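Local coordinates for Ala-tRNApro hydrolase ProX (Aeropyrum pernix, PDB 1WDV), which probably hydrolyses mischarged Ala-tRNAPro, acting as a trans-editing partner of prolyl-tRNA synthetase, at residues A[35-39]-A[40-44]; A[109-112]-A[113-117]. One frame throughout, in Å; residues are numbered along the deposited sequence.

Interaction 1. Residues A[35-39]-A[40-44]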
ATOM      1  N   LEU A  35     -15.853   4.328  -6.335  1.00  7.58           N
ATOM      2  CA  LEU A  35     -16.127   3.015  -5.771  1.00 10.22           C
ATOM      3  C   LEU A  35     -17.275   3.033  -4.742  1.00  9.83           C
ATOM      4  O   LEU A  35     -17.710   1.986  -4.234  1.00 12.35           O
ATOM      5  CB  LEU A  35     -14.856   2.482  -5.121  1.00 10.49           C
ATOM      6  CG  LEU A  35     -13.790   2.031  -6.097  1.00 16.32           C
ATOM      7  CD1 LEU A  35     -12.542   1.699  -5.293  1.00 16.62           C
ATOM      8  CD2 LEU A  35     -14.266   0.801  -6.881  1.00 16.32           C
ATOM      9  N   GLY A  36     -17.762   4.234  -4.426  1.00 10.11           N
ATOM     10  CA  GLY A  36     -18.860   4.362  -3.481  1.00  9.45           C
ATOM     11  C   GLY A  36     -18.489   4.089  -2.038  1.00  9.47           C
ATOM     12  O   GLY A  36     -19.333   3.671  -1.230  1.00  9.92           O
ATOM     13  N   VAL A  37     -17.221   4.324  -1.706  1.00  7.27           N
ATOM     14  CA  VAL A  37     -16.747   4.077  -0.357  1.00  6.59           C
ATOM     15  C   VAL A  37     -16.180   5.347   0.225  1.00  5.91           C
ATOM     16  O   VAL A  37     -16.407   6.410  -0.322  1.00  6.35           O
ATOM     17  CB  VAL A  37     -15.698   2.942  -0.350  1.00  5.81           C
ATOM     18  CG1 VAL A  37     -16.371   1.660  -0.868  1.00  8.24           C
ATOM     19  CG2 VAL A  37     -14.481   3.287  -1.245  1.00  7.28           C
ATOM     20  N   SER A  38     -15.486   5.236   1.349  1.00  7.13           N
ATOM     21  CA  SER A  38     -14.899   6.422   1.988  1.00  7.52           C
ATOM     22  C   SER A  38     -13.430   6.475   1.689  1.00  6.81           C
ATOM     23  O   SER A  38     -12.856   5.489   1.241  1.00  6.14           O
ATOM     24  CB  SER A  38     -15.069   6.362   3.501  1.00  7.43           C
ATOM     25  OG  SER A  38     -14.271   5.320   4.041  1.00  9.48           O
ATOM     26  N   GLU A  39     -12.810   7.623   1.943  1.00  6.07           N
ATOM     27  CA  GLU A  39     -11.383   7.728   1.691  1.00  7.27           C
ATOM     28  C   GLU A  39     -10.578   6.772   2.554  1.00  8.43           C
ATOM     29  O   GLU A  39      -9.509   6.306   2.139  1.00  7.90           O
ATOM     30  CB  GLU A  39     -10.882   9.144   1.961  1.00  7.87           C
ATOM     31  CG  GLU A  39     -11.259  10.107   0.846  1.00  7.33           C
ATOM     32  CD  GLU A  39     -10.522  11.422   0.958  1.00  9.50           C
ATOM     33  OE1 GLU A  39      -9.505  11.478   1.683  1.00 14.61           O
ATOM     34  OE2 GLU A  39     -10.948  12.396   0.319  1.00  8.50           O
ATOM     35  N   SER A  40     -11.082   6.479   3.749  1.00  7.73           N
ATOM     36  CA  SER A  40     -10.371   5.575   4.644  1.00  5.59           C
ATOM     37  C   SER A  40     -10.309   4.158   4.078  1.00  8.56           C
ATOM     38  O   SER A  40      -9.499   3.350   4.531  1.00 10.36           O
ATOM     39  CB  SER A  40     -11.004   5.561   6.048  1.00 10.60           C
ATOM     40  OG  SER A  40     -12.253   4.880   6.062  1.00  8.84           O
ATOM     41  N   GLU A  41     -11.161   3.868   3.106  1.00  6.02           N
ATOM     42  CA  GLU A  41     -11.152   2.549   2.455  1.00  5.19           C
ATOM     43  C   GLU A  41     -10.274   2.480   1.217  1.00  6.55           C
ATOM     44  O   GLU A  41     -10.148   1.410   0.603  1.00  6.79           O
ATOM     45  CB  GLU A  41     -12.568   2.119   2.098  1.00  7.95           C
ATOM     46  CG  GLU A  41     -13.355   1.856   3.371  1.00 11.22           C
ATOM     47  CD  GLU A  41     -14.848   1.911   3.154  1.00  8.76           C
ATOM     48  OE1 GLU A  41     -15.479   0.848   2.968  1.00 10.29           O
ATOM     49  OE2 GLU A  41     -15.403   3.031   3.185  1.00 10.12           O
ATOM     50  N   ILE A  42      -9.709   3.620   0.812  1.00  3.31           N
ATOM     51  CA  ILE A  42      -8.777   3.671  -0.326  1.00  7.18           C
ATOM     52  C   ILE A  42      -7.405   3.737   0.361  1.00 10.25           C
ATOM     53  O   ILE A  42      -7.042   4.771   0.945  1.00 13.98           O
ATOM     54  CB  ILE A  42      -8.942   4.943  -1.162  1.00  8.31           C
ATOM     55  CG1 ILE A  42     -10.385   5.069  -1.656  1.00  7.41           C
ATOM     56  CG2 ILE A  42      -7.947   4.920  -2.329  1.00  9.24           C
ATOM     57  CD1 ILE A  42     -10.919   3.875  -2.553  1.00  8.90           C
ATOM     58  N   VAL A  43      -6.624   2.676   0.291  1.00  7.10           N
ATOM     59  CA  VAL A  43      -5.359   2.705   1.008  1.00  6.73           C
ATOM     60  C   VAL A  43      -4.180   2.992   0.111  1.00  9.27           C
ATOM     61  O   VAL A  43      -4.155   2.583  -1.045  1.00 11.08           O
ATOM     62  CB  VAL A  43      -5.107   1.380   1.758  1.00  6.68           C
ATOM     63  CG1 VAL A  43      -6.173   1.187   2.818  1.00  9.85           C
ATOM     64  CG2 VAL A  43      -5.153   0.197   0.778  1.00  8.79           C
ATOM     65  N   LYS A  44      -3.208   3.717   0.650  1.00 10.36           N
ATOM     66  CA  LYS A  44      -2.034   4.003  -0.154  1.00 11.53           C
ATOM     67  C   LYS A  44      -0.849   3.237   0.390  1.00  8.89           C
ATOM     68  O   LYS A  44      -0.738   3.054   1.595  1.00 11.01           O
ATOM     69  CB  LYS A  44      -1.762   5.504  -0.177  1.00 16.15           C
ATOM     70  CG  LYS A  44      -1.912   6.201   1.136  1.00 20.76           C
ATOM     71  CD  LYS A  44      -2.441   7.619   0.896  1.00 23.19           C
ATOM     72  CE  LYS A  44      -2.469   8.467   2.164  1.00 18.22           C
ATOM     73  NZ  LYS A  44      -2.715   9.910   1.837  1.00 23.99           N
TER

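Interaction 2. Residues A[109-112]-A[113-117]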
ATOM      1  N   LEU A 109       7.074  -4.816   4.520  1.00  6.67           N
ATOM      2  CA  LEU A 109       5.697  -4.321   4.569  1.00  5.66           C
ATOM      3  C   LEU A 109       5.214  -3.983   5.985  1.00  6.30           C
ATOM      4  O   LEU A 109       5.429  -4.760   6.925  1.00  6.53           O
ATOM      5  CB  LEU A 109       4.765  -5.373   3.949  1.00  8.10           C
ATOM      6  CG  LEU A 109       3.265  -5.065   3.870  1.00  8.02           C
ATOM      7  CD1 LEU A 109       3.073  -3.904   2.904  1.00  9.00           C
ATOM      8  CD2 LEU A 109       2.497  -6.291   3.386  1.00  8.29           C
ATOM      9  N   VAL A 110       4.582  -2.823   6.122  1.00  6.94           N
ATOM     10  CA  VAL A 110       4.036  -2.344   7.410  1.00  7.40           C
ATOM     11  C   VAL A 110       2.580  -1.952   7.143  1.00  7.21           C
ATOM     12  O   VAL A 110       2.297  -1.247   6.184  1.00  6.16           O
ATOM     13  CB  VAL A 110       4.813  -1.087   7.917  1.00  8.61           C
ATOM     14  CG1 VAL A 110       4.215  -0.578   9.231  1.00  9.61           C
ATOM     15  CG2 VAL A 110       6.303  -1.410   8.096  1.00  9.99           C
ATOM     16  N   VAL A 111       1.657  -2.389   7.998  1.00  5.74           N
ATOM     17  CA  VAL A 111       0.231  -2.082   7.805  1.00  7.45           C
ATOM     18  C   VAL A 111      -0.296  -1.318   9.008  1.00  5.82           C
ATOM     19  O   VAL A 111      -0.086  -1.735  10.150  1.00  8.55           O
ATOM     20  CB  VAL A 111      -0.586  -3.391   7.616  1.00  5.89           C
ATOM     21  CG1 VAL A 111      -2.074  -3.084   7.481  1.00  8.82           C
ATOM     22  CG2 VAL A 111      -0.134  -4.080   6.325  1.00  8.20           C
ATOM     23  N   ASP A 112      -0.938  -0.175   8.773  1.00  7.07           N
ATOM     24  CA  ASP A 112      -1.480   0.572   9.903  1.00  6.35           C
ATOM     25  C   ASP A 112      -2.629  -0.193  10.551  1.00  8.28           C
ATOM     26  O   ASP A 112      -3.557  -0.622   9.869  1.00  6.23           O
ATOM     27  CB  ASP A 112      -1.966   1.948   9.508  1.00 10.67           C
ATOM     28  CG  ASP A 112      -2.229   2.806  10.732  1.00 14.63           C
ATOM     29  OD1 ASP A 112      -3.244   2.589  11.436  1.00 18.69           O
ATOM     30  OD2 ASP A 112      -1.399   3.664  11.039  1.00 15.99           O
ATOM     31  N   ARG A 113      -2.593  -0.339  11.875  1.00 10.48           N
ATOM     32  CA  ARG A 113      -3.619  -1.147  12.533  1.00  8.79           C
ATOM     33  C   ARG A 113      -5.036  -0.607  12.419  1.00 10.03           C
ATOM     34  O   ARG A 113      -5.980  -1.377  12.574  1.00  9.71           O
ATOM     35  CB  ARG A 113      -3.268  -1.406  14.021  1.00 13.54           C
ATOM     36  CG  ARG A 113      -4.005  -0.557  15.017  1.00 12.96           C
ATOM     37  CD  ARG A 113      -3.555  -0.775  16.451  1.00  8.60           C
ATOM     38  NE  ARG A 113      -2.124  -0.589  16.647  1.00 10.38           N
ATOM     39  CZ  ARG A 113      -1.247  -1.579  16.781  1.00  9.49           C
ATOM     40  NH1 ARG A 113      -1.634  -2.853  16.740  1.00  9.39           N
ATOM     41  NH2 ARG A 113       0.036  -1.289  16.966  1.00 11.91           N
ATOM     42  N   ILE A 114      -5.192   0.687  12.144  1.00  8.01           N
ATOM     43  CA  ILE A 114      -6.550   1.224  12.015  1.00  9.99           C
ATOM     44  C   ILE A 114      -7.286   0.537  10.852  1.00 10.01           C
ATOM     45  O   ILE A 114      -8.520   0.523  10.805  1.00 10.39           O
ATOM     46  CB  ILE A 114      -6.534   2.780  11.835  1.00 13.32           C
ATOM     47  CG1 ILE A 114      -7.946   3.341  11.994  1.00 16.02           C
ATOM     48  CG2 ILE A 114      -6.025   3.154  10.480  1.00 13.70           C
ATOM     49  CD1 ILE A 114      -7.966   4.840  12.185  1.00 14.29           C
ATOM     50  N   LEU A 115      -6.541  -0.081   9.937  1.00  6.45           N
ATOM     51  CA  LEU A 115      -7.178  -0.756   8.820  1.00  8.10           C
ATOM     52  C   LEU A 115      -7.654  -2.172   9.136  1.00  7.19           C
ATOM     53  O   LEU A 115      -8.429  -2.735   8.383  1.00  8.58           O
ATOM     54  CB  LEU A 115      -6.205  -0.847   7.637  1.00  7.67           C
ATOM     55  CG  LEU A 115      -5.760   0.488   7.032  1.00  7.77           C
ATOM     56  CD1 LEU A 115      -4.649   0.194   6.020  1.00  7.05           C
ATOM     57  CD2 LEU A 115      -6.958   1.201   6.372  1.00  8.76           C
ATOM     58  N   LEU A 116      -7.223  -2.743  10.258  1.00  9.86           N
ATOM     59  CA  LEU A 116      -7.556  -4.133  10.521  1.00  9.38           C
ATOM     60  C   LEU A 116      -9.021  -4.522  10.721  1.00  9.17           C
ATOM     61  O   LEU A 116      -9.417  -5.652  10.390  1.00  9.96           O
ATOM     62  CB  LEU A 116      -6.681  -4.639  11.669  1.00 10.31           C
ATOM     63  CG  LEU A 116      -5.218  -4.757  11.220  1.00 10.65           C
ATOM     64  CD1 LEU A 116      -4.381  -5.150  12.416  1.00 16.80           C
ATOM     65  CD2 LEU A 116      -5.102  -5.813  10.114  1.00 18.14           C
ATOM     66  N   SER A 117      -9.838  -3.600  11.233  1.00 10.22           N
ATOM     67  CA  SER A 117     -11.251  -3.907  11.418  1.00 11.92           C
ATOM     68  C   SER A 117     -12.035  -3.802  10.115  1.00 11.25           C
ATOM     69  O   SER A 117     -13.180  -4.249  10.032  1.00 11.09           O
ATOM     70  CB  SER A 117     -11.881  -2.960  12.442  1.00 13.85           C
ATOM     71  OG  SER A 117     -11.815  -1.638  11.964  1.00 15.89           O
TER

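Interaction 1. Residues A[35-39]-A[40-44]
Ser38 holds OG between its backbone N and carbonyl carbon (chi1 68°), and Glu41 swings CG to the side away from its own carbonyl carbon (chi1 -68°) and extends back along the chain, so hydroxyl and carboxylate meet. Glu41 OE2 takes two bonds from this one residue. Ser38 OG donates to Glu41 OE2 at 2.7 Å, entering on the anti lone pair, while Ser38 N reaches the same OE2 at 2.9 Å from above the carboxylate plane. The Ser38 N to Glu41 OE2 bond alone is like the side-chain half of a capping box; Ser38 OG donates to the carboxylate and does not take the Glu41 amide. Backbone bonds close the turn: Glu41 N to Ser38 O and Ile42 N to Glu39 O, both 3.0 Å. Ser40 OG lies 2.9 Å from Ser38 OG, extending the polar cluster. On the apolar side, Ile42 CD1 touches Val37 CG2 at 3.8 Å, the two side chains crossing at about a right angle, and Leu35 CD1 at 3.9 Å. Gly36, with positive phi, ends helix 28-35 in a Schellman motif just before the turn. Arg118 gives Ser40 OG a weak bond. Ile42 packs on Val28 and Ala32 of that helix, and Leu35, Val37 and Ile42 all lean on Tyr122 of strand 121-124, whose backbone also bonds to Glu41 and Val43.

Interaction 2. Residues A[109-112]-A[113-117]
Asp112 ends its strand by turning its carboxylate back to the amide of Ile114. With CG anti to the backbone N (chi1 -167°), OD1 accepts from Ile114 N at 2.8 Å through its anti lone pair, nearly straight at 163°, which makes an Asx turn. The main chain carries the next bond, Leu115 N to Asp112 O at 3.0 Å, and then Leu116 N to Arg113 O, also 3.0 Å, so the chain coils into a 3-10 turn. Ile114 CG2 presses against the same oxygen, 3.0 Å from Asp112 OD1, a tight fit. The other oxygen, OD2, is satisfied by Val150 N and the hydroxyl of Ser151, so the buried carboxylate ties the turn to the C-terminal tail. The Arg113 side chain leads away from Asp112, and its NE forms a salt bridge with Asp149. With an alanine here, the amides of Ile114 and Val150 and the hydroxyl of Ser151 would probably be left without their partner and the tail be freer to move. Leu115 CD1 comes to 4.4 Å from Val111 CG1. Beyond the turn, Leu115 packs on Val59 and Pro61 of strand 55-61, Val111 on Leu139 of helix 136-143, and Leu116 on Val147 of strand 146-148.

Overall arrangement
Interaction 1 comes first along the chain, at the passage from helix 28-35 into strand 43-50; interaction 2 follows where strand 108-112 runs out toward strand 121-124. Their centres are about 14 Å apart. Both strands belong to the mixed five-stranded sheet, with strand 55-61 lying between them. Each interaction includes a short 3-10 turn next to one strand of that sheet: the first leads in, the second leads out. Leu115 CD2 packs against Val43 CG1 at 3.6 Å and against Ser40 O, in the first turn, at 3.8 Å. Both lie within the aminoacyl-tRNA editing domain, where interaction 1 joins the sheet to helix 28-35 and strand 121-124, and interaction 2 joins it to the C-terminal tail.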